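Local coordinates for protein glucose-6-phosphate isomerase (Chlamydia trachomatis D/UW-3/CX, PDB 6OTU) that catalyses the reversible isomerization of glucose-6-phosphate to fructose-6-phosphate, at residues Ile155-Ser160 with Gly213-Pro218. Residues are numbered along the deposited sequence; the frame is centred on the assembly and turned at random.
Sequences IGIGGS and GTTLEP. With G6Q (glucose-6-phosphate), chain E.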
ATOM      1  N   ILE A 155     -14.594 -11.502 -10.909  1.00 30.61           N
ATOM      2  CA  ILE A 155     -14.934 -11.883  -9.546  1.00 37.10           C
ATOM      3  C   ILE A 155     -13.877 -12.871  -9.076  1.00 39.60           C
ATOM      4  O   ILE A 155     -13.703 -13.939  -9.673  1.00 42.66           O
ATOM      5  CB  ILE A 155     -16.343 -12.498  -9.463  1.00 31.12           C
ATOM      6  CG1 ILE A 155     -17.409 -11.471  -9.868  1.00 31.07           C
ATOM      7  CG2 ILE A 155     -16.611 -13.045  -8.066  1.00 35.34           C
ATOM      8  CD1 ILE A 155     -18.839 -11.982  -9.796  1.00 31.53           C
ATOM      9  N   GLY A 156     -13.172 -12.516  -8.014  1.00 37.75           N
ATOM     10  CA  GLY A 156     -12.083 -13.335  -7.510  1.00 33.92           C
ATOM     11  C   GLY A 156     -11.293 -12.535  -6.503  1.00 38.85           C
ATOM     12  O   GLY A 156     -11.391 -11.305  -6.430  1.00 38.29           O
ATOM     13  N   ILE A 157     -10.493 -13.248  -5.718  1.00 34.77           N
ATOM     14  CA  ILE A 157      -9.790 -12.630  -4.604  1.00 31.61           C
ATOM     15  C   ILE A 157      -8.380 -13.195  -4.533  1.00 31.41           C
ATOM     16  O   ILE A 157      -8.087 -14.258  -5.087  1.00 31.74           O
ATOM     17  CB  ILE A 157     -10.567 -12.853  -3.275  1.00 31.41           C
ATOM     18  CG1 ILE A 157     -10.082 -11.914  -2.150  1.00 31.37           C
ATOM     19  CG2 ILE A 157     -10.547 -14.321  -2.890  1.00 32.04           C
ATOM     20  CD1 ILE A 157     -11.022 -11.896  -0.915  1.00 31.63           C
ATOM     21  N   GLY A 158      -7.494 -12.457  -3.853  1.00 31.39           N
ATOM     22  CA  GLY A 158      -6.137 -12.951  -3.648  1.00 32.66           C
ATOM     23  C   GLY A 158      -5.397 -13.122  -4.964  1.00 36.14           C
ATOM     24  O   GLY A 158      -5.401 -12.232  -5.819  1.00 31.24           O
ATOM     25  N   GLY A 159      -4.770 -14.290  -5.147  1.00 38.84           N
ATOM     26  CA  GLY A 159      -4.082 -14.582  -6.397  1.00 40.13           C
ATOM     27  C   GLY A 159      -4.973 -14.518  -7.625  1.00 37.83           C
ATOM     28  O   GLY A 159      -4.479 -14.299  -8.737  1.00 35.11           O
ATOM     29  N   SER A 160      -6.281 -14.697  -7.452  1.00 35.63           N
ATOM     30  CA  SER A 160      -7.222 -14.606  -8.564  1.00 36.54           C
ATOM     31  C   SER A 160      -7.562 -13.177  -8.971  1.00 38.12           C
ATOM     32  O   SER A 160      -8.249 -13.006  -9.985  1.00 38.42           O
ATOM     33  CB  SER A 160      -8.520 -15.367  -8.245  1.00 35.63           C
ATOM     34  OG  SER A 160      -8.290 -16.768  -8.119  1.00 37.54           O
ATOM     35  N   GLY A 213     -12.511 -23.288  -6.771  1.00 34.74           N
ATOM     36  CA  GLY A 213     -13.942 -23.277  -7.000  1.00 33.56           C
ATOM     37  C   GLY A 213     -14.795 -23.225  -5.751  1.00 41.21           C
ATOM     38  O   GLY A 213     -16.016 -23.388  -5.855  1.00 41.39           O
ATOM     39  N   THR A 214     -14.202 -22.994  -4.566  1.00 35.67           N
ATOM     40  CA  THR A 214     -14.958 -23.063  -3.316  1.00 35.58           C
ATOM     41  C   THR A 214     -14.719 -21.889  -2.355  1.00 33.69           C
ATOM     42  O   THR A 214     -15.268 -21.896  -1.248  1.00 47.60           O
ATOM     43  CB  THR A 214     -14.652 -24.380  -2.593  1.00 41.30           C
ATOM     44  OG1 THR A 214     -13.235 -24.530  -2.458  1.00 47.71           O
ATOM     45  CG2 THR A 214     -15.192 -25.565  -3.385  1.00 35.00           C
ATOM     46  N   THR A 215     -13.918 -20.892  -2.731  1.00 34.71           N
ATOM     47  CA  THR A 215     -13.651 -19.769  -1.842  1.00 36.32           C
ATOM     48  C   THR A 215     -14.924 -18.957  -1.579  1.00 41.44           C
ATOM     49  O   THR A 215     -15.704 -18.683  -2.491  1.00 33.27           O
ATOM     50  CB  THR A 215     -12.568 -18.885  -2.443  1.00 34.17           C
ATOM     51  OG1 THR A 215     -11.486 -19.711  -2.893  1.00 41.41           O
ATOM     52  CG2 THR A 215     -12.054 -17.891  -1.405  1.00 34.79           C
ATOM     53  N   LEU A 216     -15.138 -18.583  -0.314  1.00 33.33           N
ATOM     54  CA  LEU A 216     -16.381 -17.903   0.055  1.00 39.23           C
ATOM     55  C   LEU A 216     -16.640 -16.649  -0.785  1.00 37.34           C
ATOM     56  O   LEU A 216     -17.770 -16.419  -1.236  1.00 36.89           O
ATOM     57  CB  LEU A 216     -16.354 -17.539   1.536  1.00 41.32           C
ATOM     58  CG  LEU A 216     -17.441 -16.560   1.984  1.00 47.90           C
ATOM     59  CD1 LEU A 216     -18.807 -17.190   1.796  1.00 44.05           C
ATOM     60  CD2 LEU A 216     -17.228 -16.109   3.434  1.00 40.23           C
ATOM     61  N   GLU A 217     -15.598 -15.824  -1.012  1.00 37.06           N
ATOM     62  CA  GLU A 217     -15.813 -14.512  -1.616  1.00 33.10           C
ATOM     63  C   GLU A 217     -16.289 -14.602  -3.064  1.00 34.37           C
ATOM     64  O   GLU A 217     -17.351 -14.040  -3.384  1.00 35.68           O
ATOM     65  CB  GLU A 217     -14.549 -13.658  -1.478  1.00 34.61           C
ATOM     66  CG  GLU A 217     -14.265 -13.201  -0.074  1.00 32.29           C
ATOM     67  CD  GLU A 217     -13.327 -14.138   0.671  1.00 34.69           C
ATOM     68  OE1 GLU A 217     -12.569 -13.644   1.536  1.00 34.49           O
ATOM     69  OE2 GLU A 217     -13.352 -15.367   0.413  1.00 34.50           O
ATOM     70  N   PRO A 218     -15.565 -15.254  -3.981  1.00 32.47           N
ATOM     71  CA  PRO A 218     -16.121 -15.423  -5.339  1.00 33.86           C
ATOM     72  C   PRO A 218     -17.511 -16.037  -5.339  1.00 36.48           C
ATOM     73  O   PRO A 218     -18.351 -15.642  -6.159  1.00 38.87           O
ATOM     74  CB  PRO A 218     -15.118 -16.358  -6.028  1.00 33.62           C
ATOM     75  CG  PRO A 218     -13.915 -16.375  -5.164  1.00 39.31           C
ATOM     76  CD  PRO A 218     -14.317 -16.015  -3.790  1.00 32.13           C
TER
HETATM   77  C1  G6Q E 604      -2.644 -17.652  -3.717  1.00 50.79           C
HETATM   78  C2  G6Q E 604      -3.429 -17.875  -2.422  1.00 54.40           C
HETATM   79  C3  G6Q E 604      -4.730 -17.083  -2.346  1.00 43.73           C
HETATM   80  C4  G6Q E 604      -5.819 -17.580  -3.303  1.00 33.23           C
HETATM   81  C5  G6Q E 604      -7.186 -16.996  -2.943  1.00 32.86           C
HETATM   82  C6  G6Q E 604      -8.242 -17.320  -3.972  1.00 30.57           C
HETATM   83  O1  G6Q E 604      -1.692 -18.322  -3.944  1.00 45.79           O
HETATM   84  O2  G6Q E 604      -3.706 -19.257  -2.230  1.00 65.05           O
HETATM   85  O3  G6Q E 604      -4.472 -15.702  -2.606  1.00 43.87           O
HETATM   86  O4  G6Q E 604      -5.501 -17.214  -4.644  1.00 28.98           O
HETATM   87  O5  G6Q E 604      -7.572 -17.481  -1.653  1.00 33.71           O
HETATM   88  O6  G6Q E 604      -8.297 -18.766  -4.114  1.00 37.13           O
HETATM   89  P   G6Q E 604      -9.184 -19.418  -5.298  1.00 39.08           P
HETATM   90  O1P G6Q E 604      -8.570 -18.953  -6.607  1.00 36.08           O
HETATM   91  O2P G6Q E 604      -9.043 -20.920  -5.083  1.00 46.74           O
HETATM   92  O3P G6Q E 604     -10.604 -18.924  -5.109  1.00 36.59           O
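I157 and T215 touch beside a sugar phosphate that bridges their two segments: no hydrogen bond runs directly from 155-160 to 213-218, and the polar link between them is glucose-6-phosphate. S160 OG donates to phosphate oxygen O1P at 2.7 Å, while T215 OG1 donates to O3P of the same group at 2.5 Å. T215 OG1 is also hydrogen-bonded to NZ of the active-site K501, which ties the phosphate site to that residue. Further along the ligand, G159 N gives a fairly straight bond to G6Q O3 (2.9 Å, 157°) and a weak one to G6Q O4. G158 and G159, with no side chains, lie directly against the sugar, G158 CA 3.4 Å from G6Q O3.

Away from the ligand the two segments meet by van der Waals packing. With CG1 anti to the backbone N (chi1 -165°), I157 sets CD1 obliquely across the bent chain of E217, against CG, CD and OE1, the last at 3.4 Å. The other branch, I157 CG2, touches ligand C6, CG2 of T215 and CD of P218, the last two at 4.1 and 4.2 Å. The E217 carboxylate is buried, but OE1 is held by NE2 of H386 and OG1 of T382, both of the second subunit; H386 is itself assigned to the active site, so E217 probably helps to position it across the dimer interface. Deeper in, I155 CG2 packs on the backbone of P218, 3.7 Å from its CA, and G156 passes the proline with the two CA atoms 5.0 Å apart.

This is the sugar-phosphate site of a SIS domain: the loop leaving strand 151-155 towards helix 162-172 packs against the first turn of helix 216-231, which follows the adjacent parallel strand 204-209.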